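Local atomic coordinates of serine protease MT3772 (Mycobacterium tuberculosis H37Rv, PDB entry 3LT3), a protein that probably cleaves peptide bonds as a membrane-associated serine endopeptidase and is thought to help the bacterium withstand oxidative stress and acid, the acid resistance being needed for virulence. Residues P15-T20 against V112-P117; V25-L30 against A54-G59. The protein carries 1 engineered substitution. All coordinates share one frame; numbering follows the deposited sequence.

Interaction 1. Residues P15-T20 against V112-P117; sequences PVVAAT and VVLGYP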
ATOM      1  N   PRO A  15       9.821   2.030  17.356  1.00 32.36           N
ATOM      2  CA  PRO A  15       9.127   0.776  17.680  1.00 32.01           C
ATOM      3  C   PRO A  15       7.925   0.476  16.782  1.00 29.72           C
ATOM      4  O   PRO A  15       7.516  -0.680  16.669  1.00 29.28           O
ATOM      5  CB  PRO A  15       8.659   1.005  19.116  1.00 33.72           C
ATOM      6  CG  PRO A  15       9.678   1.920  19.684  1.00 35.53           C
ATOM      7  CD  PRO A  15      10.058   2.843  18.565  1.00 34.34           C
ATOM      8  N   VAL A  16       7.378   1.509  16.146  1.00 28.46           N
ATOM      9  CA  VAL A  16       6.257   1.354  15.221  1.00 26.65           C
ATOM     10  C   VAL A  16       6.610   0.448  14.031  1.00 25.24           C
ATOM     11  O   VAL A  16       5.744  -0.246  13.497  1.00 24.17           O
ATOM     12  CB  VAL A  16       5.719   2.735  14.753  1.00 26.09           C
ATOM     13  CG1 VAL A  16       6.494   3.274  13.547  1.00 25.50           C
ATOM     14  CG2 VAL A  16       4.259   2.647  14.442  1.00 25.43           C
ATOM     15  N   VAL A  17       7.888   0.447  13.651  1.00 25.49           N
ATOM     16  CA  VAL A  17       8.390  -0.373  12.550  1.00 24.75           C
ATOM     17  C   VAL A  17       8.366  -1.859  12.913  1.00 25.00           C
ATOM     18  O   VAL A  17       7.840  -2.674  12.157  1.00 23.92           O
ATOM     19  CB  VAL A  17       9.823   0.062  12.122  1.00 25.76           C
ATOM     20  CG1 VAL A  17      10.371  -0.853  11.028  1.00 25.66           C
ATOM     21  CG2 VAL A  17       9.826   1.512  11.652  1.00 25.43           C
ATOM     22  N   ALA A  18       8.928  -2.195  14.073  1.00 26.55           N
ATOM     23  CA  ALA A  18       8.980  -3.579  14.554  1.00 27.33           C
ATOM     24  C   ALA A  18       7.598  -4.134  14.897  1.00 26.58           C
ATOM     25  O   ALA A  18       7.373  -5.341  14.814  1.00 26.73           O
ATOM     26  CB  ALA A  18       9.910  -3.691  15.754  1.00 29.72           C
ATOM     27  N   ALA A  19       6.679  -3.244  15.274  1.00 25.98           N
ATOM     28  CA  ALA A  19       5.315  -3.629  15.641  1.00 25.72           C
ATOM     29  C   ALA A  19       4.479  -4.043  14.434  1.00 23.95           C
ATOM     30  O   ALA A  19       3.577  -4.876  14.547  1.00 23.97           O
ATOM     31  CB  ALA A  19       4.628  -2.495  16.394  1.00 26.03           C
ATOM     32  N   THR A  20       4.786  -3.455  13.284  1.00 22.63           N
ATOM     33  CA  THR A  20       4.002  -3.672  12.073  1.00 21.17           C
ATOM     34  C   THR A  20       4.716  -4.593  11.081  1.00 20.60           C
ATOM     35  O   THR A  20       4.073  -5.206  10.230  1.00 19.77           O
ATOM     36  CB  THR A  20       3.641  -2.331  11.399  1.00 20.32           C
ATOM     37  OG1 THR A  20       4.821  -1.527  11.276  1.00 21.58           O
ATOM     38  CG2 THR A  20       2.626  -1.563  12.241  1.00 20.89           C
ATOM     39  N   VAL A 112       5.782   6.625   8.185  1.00 21.05           N
ATOM     40  CA  VAL A 112       6.750   5.667   7.657  1.00 20.86           C
ATOM     41  C   VAL A 112       6.119   4.810   6.562  1.00 19.62           C
ATOM     42  O   VAL A 112       4.991   4.330   6.708  1.00 18.71           O
ATOM     43  CB  VAL A 112       7.347   4.751   8.763  1.00 21.46           C
ATOM     44  CG1 VAL A 112       8.655   4.143   8.295  1.00 22.24           C
ATOM     45  CG2 VAL A 112       7.585   5.527  10.055  1.00 22.80           C
ATOM     46  N   VAL A 113       6.852   4.651   5.463  1.00 19.56           N
ATOM     47  CA  VAL A 113       6.493   3.719   4.401  1.00 18.82           C
ATOM     48  C   VAL A 113       7.193   2.396   4.690  1.00 18.93           C
ATOM     49  O   VAL A 113       8.415   2.357   4.850  1.00 19.73           O
ATOM     50  CB  VAL A 113       6.939   4.230   3.006  1.00 19.39           C
ATOM     51  CG1 VAL A 113       6.604   3.207   1.919  1.00 19.13           C
ATOM     52  CG2 VAL A 113       6.307   5.576   2.691  1.00 19.64           C
ATOM     53  N   LEU A 114       6.413   1.323   4.769  1.00 18.11           N
ATOM     54  CA  LEU A 114       6.970  -0.013   4.965  1.00 18.46           C
ATOM     55  C   LEU A 114       6.789  -0.841   3.702  1.00 18.11           C
ATOM     56  O   LEU A 114       5.684  -0.931   3.169  1.00 17.17           O
ATOM     57  CB  LEU A 114       6.298  -0.715   6.148  1.00 18.24           C
ATOM     58  CG  LEU A 114       6.264  -0.060   7.532  1.00 18.87           C
ATOM     59  CD1 LEU A 114       5.732  -1.073   8.513  1.00 19.28           C
ATOM     60  CD2 LEU A 114       7.632   0.434   7.980  1.00 19.70           C
ATOM     61  N   GLY A 115       7.874  -1.438   3.222  1.00 18.98           N
ATOM     62  CA  GLY A 115       7.814  -2.240   2.010  1.00 19.16           C
ATOM     63  C   GLY A 115       9.091  -2.973   1.667  1.00 20.78           C
ATOM     64  O   GLY A 115      10.002  -3.085   2.489  1.00 21.47           O
ATOM     65  N   TYR A 116       9.140  -3.479   0.438  1.00 21.37           N
ATOM     66  CA  TYR A 116      10.283  -4.229  -0.058  1.00 23.46           C
ATOM     67  C   TYR A 116      10.761  -3.609  -1.373  1.00 24.74           C
ATOM     68  O   TYR A 116      10.467  -4.134  -2.451  1.00 25.20           O
ATOM     69  CB  TYR A 116       9.920  -5.712  -0.234  1.00 23.55           C
ATOM     70  CG  TYR A 116       9.501  -6.402   1.052  1.00 22.82           C
ATOM     71  CD1 TYR A 116      10.389  -7.222   1.749  1.00 23.87           C
ATOM     72  CD2 TYR A 116       8.218  -6.231   1.572  1.00 20.97           C
ATOM     73  CE1 TYR A 116      10.005  -7.855   2.931  1.00 23.73           C
ATOM     74  CE2 TYR A 116       7.831  -6.849   2.752  1.00 20.57           C
ATOM     75  CZ  TYR A 116       8.723  -7.660   3.424  1.00 22.13           C
ATOM     76  OH  TYR A 116       8.328  -8.271   4.592  1.00 22.25           O
ATOM     77  N   PRO A 117      11.482  -2.471  -1.288  1.00 25.60           N
ATOM     78  CA  PRO A 117      12.009  -1.812  -2.483  1.00 27.11           C
ATOM     79  C   PRO A 117      12.932  -2.748  -3.250  1.00 29.31           C
ATOM     80  O   PRO A 117      13.744  -3.451  -2.640  1.00 30.58           O
ATOM     81  CB  PRO A 117      12.808  -0.633  -1.914  1.00 27.86           C
ATOM     82  CG  PRO A 117      12.224  -0.385  -0.580  1.00 26.24           C
ATOM     83  CD  PRO A 117      11.848  -1.737  -0.064  1.00 25.46           C
TER

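Interaction 2. Residues V25-L30 against A54-G59; sequences VKIRSL and AHVVAG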
ATOM      1  N   VAL A  25       4.185  -7.842   4.129  1.00 15.86           N
ATOM      2  CA  VAL A  25       4.688  -8.992   3.379  1.00 16.94           C
ATOM      3  C   VAL A  25       5.181  -8.620   1.980  1.00 17.55           C
ATOM      4  O   VAL A  25       4.723  -7.643   1.381  1.00 16.52           O
ATOM      5  CB  VAL A  25       3.624 -10.125   3.285  1.00 17.18           C
ATOM      6  CG1 VAL A  25       3.218 -10.607   4.681  1.00 17.63           C
ATOM      7  CG2 VAL A  25       2.392  -9.670   2.499  1.00 15.70           C
ATOM      8  N   LYS A  26       6.133  -9.403   1.481  1.00 19.30           N
ATOM      9  CA  LYS A  26       6.616  -9.264   0.115  1.00 20.68           C
ATOM     10  C   LYS A  26       5.784 -10.152  -0.804  1.00 21.45           C
ATOM     11  O   LYS A  26       5.420 -11.273  -0.437  1.00 22.00           O
ATOM     12  CB  LYS A  26       8.099  -9.635   0.027  1.00 22.12           C
ATOM     13  CG  LYS A  26       8.737  -9.382  -1.337  1.00 23.52           C
ATOM     14  CD  LYS A  26      10.264  -9.382  -1.268  1.00 25.87           C
ATOM     15  CE  LYS A  26      10.829 -10.767  -0.993  1.00 28.06           C
ATOM     16  NZ  LYS A  26      12.323 -10.772  -1.026  1.00 30.66           N
ATOM     17  N   ILE A  27       5.484  -9.641  -1.994  1.00 22.08           N
ATOM     18  CA  ILE A  27       4.700 -10.383  -2.977  1.00 23.49           C
ATOM     19  C   ILE A  27       5.466 -10.563  -4.286  1.00 25.65           C
ATOM     20  O   ILE A  27       5.994  -9.603  -4.850  1.00 25.91           O
ATOM     21  CB  ILE A  27       3.322  -9.720  -3.204  1.00 22.27           C
ATOM     22  CG1 ILE A  27       2.435  -9.974  -1.983  1.00 21.60           C
ATOM     23  CG2 ILE A  27       2.640 -10.257  -4.464  1.00 23.26           C
ATOM     24  CD1 ILE A  27       1.607  -8.816  -1.584  1.00 21.12           C
ATOM     25  N   ARG A  28       5.539 -11.812  -4.736  1.00 27.74           N
ATOM     26  CA  ARG A  28       6.099 -12.158  -6.032  1.00 30.41           C
ATOM     27  C   ARG A  28       5.027 -12.843  -6.876  1.00 31.06           C
ATOM     28  O   ARG A  28       4.416 -13.823  -6.438  1.00 31.05           O
ATOM     29  CB  ARG A  28       7.308 -13.083  -5.869  1.00 32.52           C
ATOM     30  CG  ARG A  28       8.554 -12.402  -5.329  1.00 34.15           C
ATOM     31  CD  ARG A  28       9.783 -13.281  -5.524  1.00 39.01           C
ATOM     32  NE  ARG A  28      11.019 -12.561  -5.225  1.00 41.83           N
ATOM     33  CZ  ARG A  28      11.687 -12.641  -4.076  1.00 43.10           C
ATOM     34  NH1 ARG A  28      11.253 -13.418  -3.090  1.00 43.14           N
ATOM     35  NH2 ARG A  28      12.800 -11.940  -3.912  1.00 44.62           N
ATOM     36  N   SER A  29       4.793 -12.322  -8.077  1.00 32.01           N
ATOM     37  CA  SER A  29       3.807 -12.904  -8.985  1.00 33.32           C
ATOM     38  C   SER A  29       4.378 -13.161 -10.377  1.00 35.86           C
ATOM     39  O   SER A  29       5.251 -12.427 -10.848  1.00 36.66           O
ATOM     40  CB  SER A  29       2.555 -12.027  -9.072  1.00 31.80           C
ATOM     41  OG  SER A  29       2.839 -10.784  -9.691  1.00 32.59           O
ATOM     42  N   LEU A  30       3.873 -14.209 -11.022  1.00 37.58           N
ATOM     43  CA  LEU A  30       4.302 -14.587 -12.364  1.00 40.46           C
ATOM     44  C   LEU A  30       3.145 -14.502 -13.355  1.00 41.04           C
ATOM     45  O   LEU A  30       3.185 -13.713 -14.301  1.00 42.00           O
ATOM     46  CB  LEU A  30       4.888 -16.002 -12.363  1.00 42.58           C
ATOM     47  CG  LEU A  30       6.242 -16.215 -11.678  1.00 43.47           C
ATOM     48  CD1 LEU A  30       6.386 -17.658 -11.224  1.00 45.09           C
ATOM     49  CD2 LEU A  30       7.399 -15.814 -12.587  1.00 45.91           C
ATOM     50  N   ALA A  54      -3.097  -3.971  -7.111  1.00 22.94           N
ATOM     51  CA  ALA A  54      -3.771  -4.749  -8.155  1.00 24.73           C
ATOM     52  C   ALA A  54      -2.936  -4.931  -9.421  1.00 26.44           C
ATOM     53  O   ALA A  54      -3.030  -5.964 -10.081  1.00 27.46           O
ATOM     54  CB  ALA A  54      -5.117  -4.130  -8.495  1.00 25.26           C
ATOM     55  N   HIS A  55      -2.122  -3.931  -9.751  1.00 27.25           N
ATOM     56  CA  HIS A  55      -1.283  -3.973 -10.951  1.00 29.58           C
ATOM     57  C   HIS A  55      -0.142  -4.990 -10.853  1.00 30.05           C
ATOM     58  O   HIS A  55       0.305  -5.520 -11.868  1.00 31.85           O
ATOM     59  CB  HIS A  55      -0.739  -2.581 -11.285  1.00 30.19           C
ATOM     60  CG  HIS A  55      -1.804  -1.542 -11.447  1.00 31.20           C
ATOM     61  ND1 HIS A  55      -2.577  -1.441 -12.584  1.00 33.42           N
ATOM     62  CD2 HIS A  55      -2.231  -0.565 -10.613  1.00 30.86           C
ATOM     63  CE1 HIS A  55      -3.433  -0.445 -12.443  1.00 33.85           C
ATOM     64  NE2 HIS A  55      -3.244   0.104 -11.256  1.00 32.17           N
ATOM     65  N   VAL A  56       0.315  -5.255  -9.631  1.00 29.05           N
ATOM     66  CA  VAL A  56       1.368  -6.245  -9.377  1.00 29.77           C
ATOM     67  C   VAL A  56       0.880  -7.672  -9.658  1.00 30.63           C
ATOM     68  O   VAL A  56       1.588  -8.463 -10.286  1.00 32.20           O
ATOM     69  CB  VAL A  56       1.911  -6.144  -7.921  1.00 28.37           C
ATOM     70  CG1 VAL A  56       2.888  -7.278  -7.613  1.00 29.24           C
ATOM     71  CG2 VAL A  56       2.579  -4.794  -7.686  1.00 28.15           C
ATOM     72  N   VAL A  57      -0.335  -7.981  -9.209  1.00 29.97           N
ATOM     73  CA  VAL A  57      -0.883  -9.342  -9.295  1.00 30.82           C
ATOM     74  C   VAL A  57      -1.897  -9.535 -10.433  1.00 32.38           C
ATOM     75  O   VAL A  57      -2.515 -10.599 -10.543  1.00 33.02           O
ATOM     76  CB  VAL A  57      -1.517  -9.792  -7.943  1.00 29.50           C
ATOM     77  CG1 VAL A  57      -0.466  -9.833  -6.839  1.00 28.45           C
ATOM     78  CG2 VAL A  57      -2.683  -8.885  -7.549  1.00 28.46           C
ATOM     79  N   ALA A  58      -2.049  -8.512 -11.274  1.00 33.24           N
ATOM     80  CA  ALA A  58      -3.044  -8.498 -12.353  1.00 35.03           C
ATOM     81  C   ALA A  58      -2.993  -9.733 -13.250  1.00 37.22           C
ATOM     82  O   ALA A  58      -2.066  -9.902 -14.047  1.00 38.68           O
ATOM     83  CB  ALA A  58      -2.904  -7.225 -13.189  1.00 35.77           C
ATOM     84  N   GLY A  59      -3.999 -10.595 -13.097  1.00 37.82           N
ATOM     85  CA  GLY A  59      -4.145 -11.800 -13.916  1.00 40.09           C
ATOM     86  C   GLY A  59      -3.088 -12.864 -13.685  1.00 40.68           C
ATOM     87  O   GLY A  59      -2.752 -13.621 -14.601  1.00 42.83           O
TER

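Interaction 1. Residues P15-T20 against V112-P117
V16, V17 and T20, on one face of the N-terminal helix 15-20, pack against V112 and L114 of strand 112-115, where a short helix lies against the second β-barrel of a chymotrypsin-like, double-barrel protease. The example illustrates how a helix can be laid onto a strand through side chains alone: the two axes run roughly the same way, 33° apart and 10.2 Å from each other at closest, a spacing bridged mostly by methyl groups.

Apolar contacts come first. The strand's alternation sends V112 and L114 toward the helix, while V113 between them touches L167 of another strand. V112 uses both branches: its CG2 lies 4.3 Å from CG1 of V16, and its CG1 lies 4.4 Å from CG2 of V17. The other methyl of V17, CG1, reaches CD2 of L114 at 4.3 Å, and this branch stands anti to its own backbone nitrogen (chi1 177°). V17 therefore straddles the two strand residues. A124 and F122 touch both V17 and L114, and I168 of strand 166-168 adds contacts with V16, T20 and L114; the patch is buried. T20 also meets the strand through carbon, its CB lying 3.8 Å from CD1 of L114, with the two side chains crossing at about a right angle.

The polar part stays within the helix. T20 spends its hydroxyl on the preceding turn, where OG1 donates to the carbonyl O of V16 at 2.7 Å, arriving in the carbonyl plane with a C=O...donor angle of 149°.

Interaction 2. Residues V25-L30 against A54-G59
S29 reaches from the end of strand 25-29 to V56 in the short, weakly bonded helix 54-57, and its hydroxyl donates a hydrogen bond to the backbone carbonyl: OG of S29 lies 2.7 Å from O of V56. The donor stands 40° out of the carbonyl plane, so it comes from above the C=O group and misses the lone-pair directions, with a C=O...donor angle of 135°. The first torsion of S29 (67°) tucks OG between the backbone nitrogen and carbonyl carbon of the residue, and from there it points across to the helix. In this buried setting the bond gives a partner both to the hydroxyl and to the V56 carbonyl.

V56 also contributes its side chain. CG1 stands anti to the backbone nitrogen and lies 4.1 Å from OG of S29 and 4.3 Å from CG2 of I27. In chymotrypsin-like proteases this helical turn follows a strand of the first barrel and carries the catalytic histidine; here it holds H55, the predicted proton acceptor, next to V56 in sequence. The side chain of V56 lies about 5 Å from that of A163, an engineered residue at the predicted charge-relay position.

I27, two residues before S29 and pointing to the same side of the strand, brings the third set of contacts. The same CG2 that meets V56 packs more closely on V57, reaching its CG1 at 3.9 Å, while the two side chains run obliquely past each other. T52 of strand 49-53 touches both I27 and V57, and A86 of strand 85-89 also packs on V57.

In the fold
Interaction 1 and interaction 2 sit on different halves of the two-barrel protease, with centres about 19 Å apart. Helix 15-20, which packs on the second barrel through strand 110-115, is followed in the chain by strand 24-29, the first strand of the first barrel, so the N-terminal segment joins both barrels. Interaction 2 is nested within the loop closed by interaction 1, because 25-30 and 54-59 both fall between 15-20 and 112-117. A separate contact crosses the seam: CE2 of Y116, just beyond strand 110-115, packs 3.3 Å from N of K26, and its hydroxyl is hydrogen-bonded to the carbonyl of V24. The predicted catalytic histidine belongs to the first barrel.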